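Local coordinates for kinesin-like protein KAR3 (Saccharomyces cerevisiae, PDB 1F9V) that is a kinesin-family motor protein whose nucleotide-binding motor domain, seen here with ADP and magnesium, probably couples ATP hydrolysis to movement along microtubules, at residues 79-84 / 119-124; 136-139 / 144-147. The protein carries 2 engineered substitutions. All blocks are in the same frame, centred on the assembly; numbering follows the deposited sequence.

How the interactions relate
The two contacts illustrate two ways in which parts of a kinesin motor domain meet: interaction 1 packs a short turn against a helix through apolar side chains, while interaction 2 pairs the strands of a hairpin through backbone hydrogen bonds. They follow one another along the chain, since helix 109-124 leads into strand 130-141. Their centres lie 26 Å apart and their nearest atoms about 12 Å. Two ADPs are bound, and neither contact lines a nucleotide pocket. The Trp120 side chain lies about 11 Å from one, probably that beside Gln75 and Leu76; that of Phe137 is about 10 Å from the magnesium ion and about 12 Å from an ADP, probably that in the P-loop pocket.

Interaction 1: 79-84 / 119-124; sequences SSLDGY and NWINKL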
loop_
_atom_site.group_PDB
_atom_site.type_symbol
_atom_site.label_atom_id
_atom_site.label_comp_id
_atom_site.label_asym_id
_atom_site.label_seq_id
_atom_site.Cartn_x
_atom_site.Cartn_y
_atom_site.Cartn_z
ATOM N N SER A 79 2.085 -15.296 2.253
ATOM C CA SER A 79 0.816 -15.984 2.059
ATOM C C SER A 79 0.528 -16.165 0.562
ATOM O O SER A 79 -0.275 -17.014 0.176
ATOM C CB SER A 79 -0.320 -15.209 2.738
ATOM O OG SER A 79 -0.714 -14.087 1.966
ATOM N N SER A 80 1.194 -15.378 -0.277
ATOM C CA SER A 80 1.005 -15.476 -1.723
ATOM C C SER A 80 1.510 -16.813 -2.259
ATOM O O SER A 80 1.124 -17.237 -3.350
ATOM C CB SER A 80 1.734 -14.340 -2.433
ATOM O OG SER A 80 0.828 -13.310 -2.785
ATOM N N LEU A 81 2.378 -17.472 -1.494
ATOM C CA LEU A 81 2.912 -18.769 -1.904
ATOM C C LEU A 81 1.844 -19.837 -1.699
ATOM O O LEU A 81 1.921 -20.927 -2.270
ATOM C CB LEU A 81 4.170 -19.103 -1.102
ATOM C CG LEU A 81 5.355 -18.195 -1.450
ATOM C CD1 LEU A 81 6.322 -18.139 -0.280
ATOM C CD2 LEU A 81 6.048 -18.707 -2.699
ATOM N N ASP A 82 0.842 -19.511 -0.886
ATOM C CA ASP A 82 -0.270 -20.419 -0.616
ATOM C C ASP A 82 -1.439 -20.124 -1.559
ATOM O O ASP A 82 -2.501 -20.730 -1.437
ATOM C CB ASP A 82 -0.755 -20.269 0.830
ATOM C CG ASP A 82 0.321 -20.590 1.842
ATOM O OD1 ASP A 82 1.204 -21.416 1.526
ATOM O OD2 ASP A 82 0.285 -20.016 2.954
ATOM N N GLY A 83 -1.247 -19.186 -2.480
ATOM C CA GLY A 83 -2.301 -18.850 -3.422
ATOM C C GLY A 83 -3.150 -17.644 -3.057
ATOM O O GLY A 83 -4.127 -17.342 -3.741
ATOM N N TYR A 84 -2.798 -16.956 -1.976
ATOM C CA TYR A 84 -3.555 -15.777 -1.567
ATOM C C TYR A 84 -3.105 -14.577 -2.378
ATOM O O TYR A 84 -1.935 -14.467 -2.741
ATOM C CB TYR A 84 -3.310 -15.448 -0.092
ATOM C CG TYR A 84 -4.027 -16.337 0.882
ATOM C CD1 TYR A 84 -3.375 -17.428 1.466
ATOM C CD2 TYR A 84 -5.351 -16.087 1.238
ATOM C CE1 TYR A 84 -4.027 -18.245 2.380
ATOM C CE2 TYR A 84 -6.011 -16.897 2.151
ATOM C CZ TYR A 84 -5.344 -17.974 2.717
ATOM O OH TYR A 84 -5.990 -18.778 3.621
ATOM N N ASN A 119 13.513 -16.602 -0.816
ATOM C CA ASN A 119 14.069 -17.401 0.276
ATOM C C ASN A 119 13.094 -18.540 0.531
ATOM O O ASN A 119 13.490 -19.678 0.776
ATOM C CB ASN A 119 14.218 -16.572 1.556
ATOM C CG ASN A 119 15.371 -15.590 1.487
ATOM O OD1 ASN A 119 16.274 -15.724 0.656
ATOM N ND2 ASN A 119 15.347 -14.588 2.366
ATOM N N TRP A 120 11.807 -18.221 0.462
ATOM C CA TRP A 120 10.760 -19.210 0.679
ATOM C C TRP A 120 10.686 -20.194 -0.482
ATOM O O TRP A 120 10.460 -21.387 -0.280
ATOM C CB TRP A 120 9.413 -18.512 0.840
ATOM C CG TRP A 120 9.035 -18.316 2.260
ATOM C CD1 TRP A 120 8.974 -17.132 2.938
ATOM C CD2 TRP A 120 8.670 -19.335 3.196
ATOM N NE1 TRP A 120 8.592 -17.351 4.239
ATOM C CE2 TRP A 120 8.398 -18.693 4.426
ATOM C CE3 TRP A 120 8.543 -20.728 3.114
ATOM C CZ2 TRP A 120 8.009 -19.400 5.570
ATOM C CZ3 TRP A 120 8.157 -21.431 4.254
ATOM C CH2 TRP A 120 7.893 -20.763 5.466
ATOM N N ILE A 121 10.872 -19.681 -1.694
ATOM C CA ILE A 121 10.823 -20.512 -2.886
ATOM C C ILE A 121 11.925 -21.567 -2.811
ATOM O O ILE A 121 11.695 -22.738 -3.109
ATOM C CB ILE A 121 10.991 -19.657 -4.172
ATOM C CG1 ILE A 121 9.689 -18.890 -4.462
ATOM C CG2 ILE A 121 11.362 -20.555 -5.356
ATOM C CD1 ILE A 121 9.760 -17.955 -5.651
ATOM N N ASN A 122 13.120 -21.157 -2.400
ATOM C CA ASN A 122 14.225 -22.098 -2.286
ATOM C C ASN A 122 13.899 -23.136 -1.224
ATOM O O ASN A 122 14.133 -24.330 -1.419
ATOM C CB ASN A 122 15.509 -21.359 -1.927
ATOM C CG ASN A 122 15.948 -20.418 -3.021
ATOM O OD1 ASN A 122 15.939 -20.777 -4.199
ATOM N ND2 ASN A 122 16.327 -19.201 -2.644
ATOM N N LYS A 123 13.344 -22.678 -0.107
ATOM C CA LYS A 123 12.982 -23.567 0.991
ATOM C C LYS A 123 11.864 -24.556 0.635
ATOM O O LYS A 123 11.760 -25.626 1.236
ATOM C CB LYS A 123 12.562 -22.740 2.207
ATOM C CG LYS A 123 11.674 -23.484 3.196
ATOM C CD LYS A 123 12.048 -23.152 4.635
ATOM C CE LYS A 123 11.256 -23.997 5.626
ATOM N NZ LYS A 123 11.873 -23.983 6.984
ATOM N N LEU A 124 11.033 -24.201 -0.342
ATOM C CA LEU A 124 9.922 -25.060 -0.736
ATOM C C LEU A 124 10.268 -26.090 -1.806
ATOM O O LEU A 124 9.448 -26.955 -2.123
ATOM C CB LEU A 124 8.736 -24.209 -1.201
ATOM C CG LEU A 124 8.063 -23.365 -0.114
ATOM C CD1 LEU A 124 7.078 -22.407 -0.762
ATOM C CD2 LEU A 124 7.363 -24.262 0.893
#
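Leu81 and Ile121 mark the closest backbone approach of 79-84 to 119-124, with their CA atoms 8.2 Å apart, a spacing that leaves the meeting to side chains. A single residue of the 3-10 turn does the work, each methyl of its fork taking a different part of the helix surface. With CG of Leu81 set anti to its own carbonyl carbon (chi1 -69°), the branch extends to the helix. Leu81 CD1 presses closely on the root of the tryptophan, 3.3 Å from Trp120 CB, and stands obliquely to the indole, whose outer end turns away from the turn. Leu81 CD2 takes the other route: it lies 4.0 Å from Ile121 CG1, the two side chains crossing at about a right angle, and 4.3 Å from Leu124 CD1, four residues after Trp120. Across the two segments, Leu81 thus meets three residues of 119-124 by apolar contact.

The turn that presents it is braced internally. Asp82 N bonds to Ser79 O at 2.9 Å, and Ser80 OG gives its proton to Tyr84 O at 3.0 Å, tying the start of the bend to its exit. At the phi of Gly83, 97°, a CB would press against the carbonyl O of Asp82, which is consistent with a glycine there.

Beyond the pair, Leu81 also rests on Leu225 of strand 218-228, and its carbonyl O is hydrogen-bonded to Tyr131 OH. Ile121 packs on Tyr131 and Val133 of strand 130-141, and His116 meets the Trp120 ring edge-to-face. The contact therefore joins the connection between helix 66-77 and strand 86-91 to helix 109-124, beside strands 130-141 and 218-228.

Interaction 2: 136-139 / 144-147; sequences EFIE and NIVD
Phe137 reaches Asp147 through a water molecule: its backbone N donates to the water at 2.9 Å, and the water donates to Asp147 OD1 at 2.7 Å. The next residue, Ile138, faces Asp147 as a non-hydrogen-bonded antiparallel pair, their CA atoms 4.6 Å apart. Ile138 CG1 sits between the backbone N and the carbonyl carbon (chi1 65°), and the chain runs on to set Ile138 CD1 obliquely against Ile145 CG2, 4.1 Å away, on the face shared with Asp147. Glu139 then forms the hydrogen-bonded pair with Val146. Glu139 N donates to Val146 O at 2.9 Å, in the carbonyl plane, while Val146 N returns a bond of 2.8 Å to Glu139 O, which also receives a CA-H...O contact from Ile145. On this second face the extended Glu139 chain runs alongside Val146, with CG 3.7 Å from Val146 CB, and Glu139 OE1 makes a weak hydrogen bond to Ser217 OG.

The directions of the two short segments differ by 138°, a strongly twisted antiparallel pairing. Two direct bonds join Glu139 and Val146, Phe137 bonds on to Leu148 through the backbone, and the water adds a link to the Asp147 side chain. That buried carboxylate also accepts from Leu149 N at OD1 and Thr182 N at OD2; these two, with the water as a shared donor, would be expected to favour its ionised form and fix its rotation.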
loop_
_atom_site.group_PDB
_atom_site.type_symbol
_atom_site.label_atom_id
_atom_site.label_comp_id
_atom_site.label_asym_id
_atom_site.label_seq_id
_atom_site.Cartn_x
_atom_site.Cartn_y
_atom_site.Cartn_z
ATOM N N GLU A 136 5.029 -6.876 -13.236
ATOM C CA GLU A 136 4.710 -5.724 -14.058
ATOM C C GLU A 136 4.855 -4.531 -13.122
ATOM O O GLU A 136 4.691 -4.668 -11.905
ATOM C CB GLU A 136 3.270 -5.781 -14.575
ATOM C CG GLU A 136 2.970 -6.942 -15.509
ATOM C CD GLU A 136 2.492 -8.165 -14.760
ATOM O OE1 GLU A 136 1.618 -8.014 -13.881
ATOM O OE2 GLU A 136 2.986 -9.277 -15.040
ATOM N N PHE A 137 5.180 -3.378 -13.688
ATOM C CA PHE A 137 5.319 -2.148 -12.914
ATOM C C PHE A 137 4.620 -1.069 -13.723
ATOM O O PHE A 137 5.106 -0.645 -14.780
ATOM C CB PHE A 137 6.800 -1.795 -12.702
ATOM C CG PHE A 137 7.045 -0.805 -11.589
ATOM C CD1 PHE A 137 6.035 -0.457 -10.695
ATOM C CD2 PHE A 137 8.294 -0.217 -11.443
ATOM C CE1 PHE A 137 6.269 0.467 -9.670
ATOM C CE2 PHE A 137 8.536 0.704 -10.427
ATOM C CZ PHE A 137 7.519 1.044 -9.541
ATOM N N ILE A 138 3.463 -0.642 -13.230
ATOM C CA ILE A 138 2.678 0.365 -13.917
ATOM C C ILE A 138 2.357 1.526 -12.998
ATOM O O ILE A 138 2.635 1.488 -11.800
ATOM C CB ILE A 138 1.325 -0.225 -14.417
ATOM C CG1 ILE A 138 0.464 -0.638 -13.219
ATOM C CG2 ILE A 138 1.572 -1.438 -15.323
ATOM C CD1 ILE A 138 -0.989 -0.946 -13.562
ATOM N N GLU A 139 1.771 2.563 -13.577
ATOM C CA GLU A 139 1.339 3.706 -12.804
ATOM C C GLU A 139 -0.019 4.113 -13.357
ATOM O O GLU A 139 -0.323 3.864 -14.525
ATOM C CB GLU A 139 2.329 4.869 -12.927
ATOM C CG GLU A 139 1.955 5.872 -13.991
ATOM C CD GLU A 139 2.931 7.025 -14.098
ATOM O OE1 GLU A 139 3.810 7.167 -13.218
ATOM O OE2 GLU A 139 2.811 7.790 -15.076
ATOM N N ASN A 144 -5.430 6.872 -16.078
ATOM C CA ASN A 144 -4.897 6.180 -17.251
ATOM C C ASN A 144 -3.721 5.316 -16.808
ATOM O O ASN A 144 -2.908 5.742 -15.993
ATOM C CB ASN A 144 -4.402 7.176 -18.300
ATOM C CG ASN A 144 -5.531 7.947 -18.956
ATOM O OD1 ASN A 144 -5.406 9.141 -19.218
ATOM N ND2 ASN A 144 -6.635 7.270 -19.223
ATOM N N ILE A 145 -3.633 4.105 -17.349
ATOM C CA ILE A 145 -2.548 3.197 -17.009
ATOM C C ILE A 145 -1.348 3.467 -17.905
ATOM O O ILE A 145 -1.492 3.655 -19.115
ATOM C CB ILE A 145 -2.983 1.720 -17.181
ATOM C CG1 ILE A 145 -3.984 1.346 -16.086
ATOM C CG2 ILE A 145 -1.758 0.798 -17.146
ATOM C CD1 ILE A 145 -4.636 -0.022 -16.270
ATOM N N VAL A 146 -0.167 3.503 -17.297
ATOM C CA VAL A 146 1.082 3.719 -18.011
ATOM C C VAL A 146 2.026 2.581 -17.632
ATOM O O VAL A 146 2.135 2.222 -16.464
ATOM C CB VAL A 146 1.744 5.066 -17.622
ATOM C CG1 VAL A 146 3.122 5.169 -18.252
ATOM C CG2 VAL A 146 0.875 6.225 -18.072
ATOM N N ASP A 147 2.687 2.005 -18.629
ATOM C CA ASP A 147 3.621 0.911 -18.409
ATOM C C ASP A 147 4.996 1.524 -18.146
ATOM O O ASP A 147 5.600 2.112 -19.043
ATOM C CB ASP A 147 3.657 0.019 -19.655
ATOM C CG ASP A 147 4.642 -1.130 -19.535
ATOM O OD1 ASP A 147 5.208 -1.345 -18.442
ATOM O OD2 ASP A 147 4.849 -1.829 -20.553
HETATM O O HOH W 1 5.194 -3.301 -16.600
#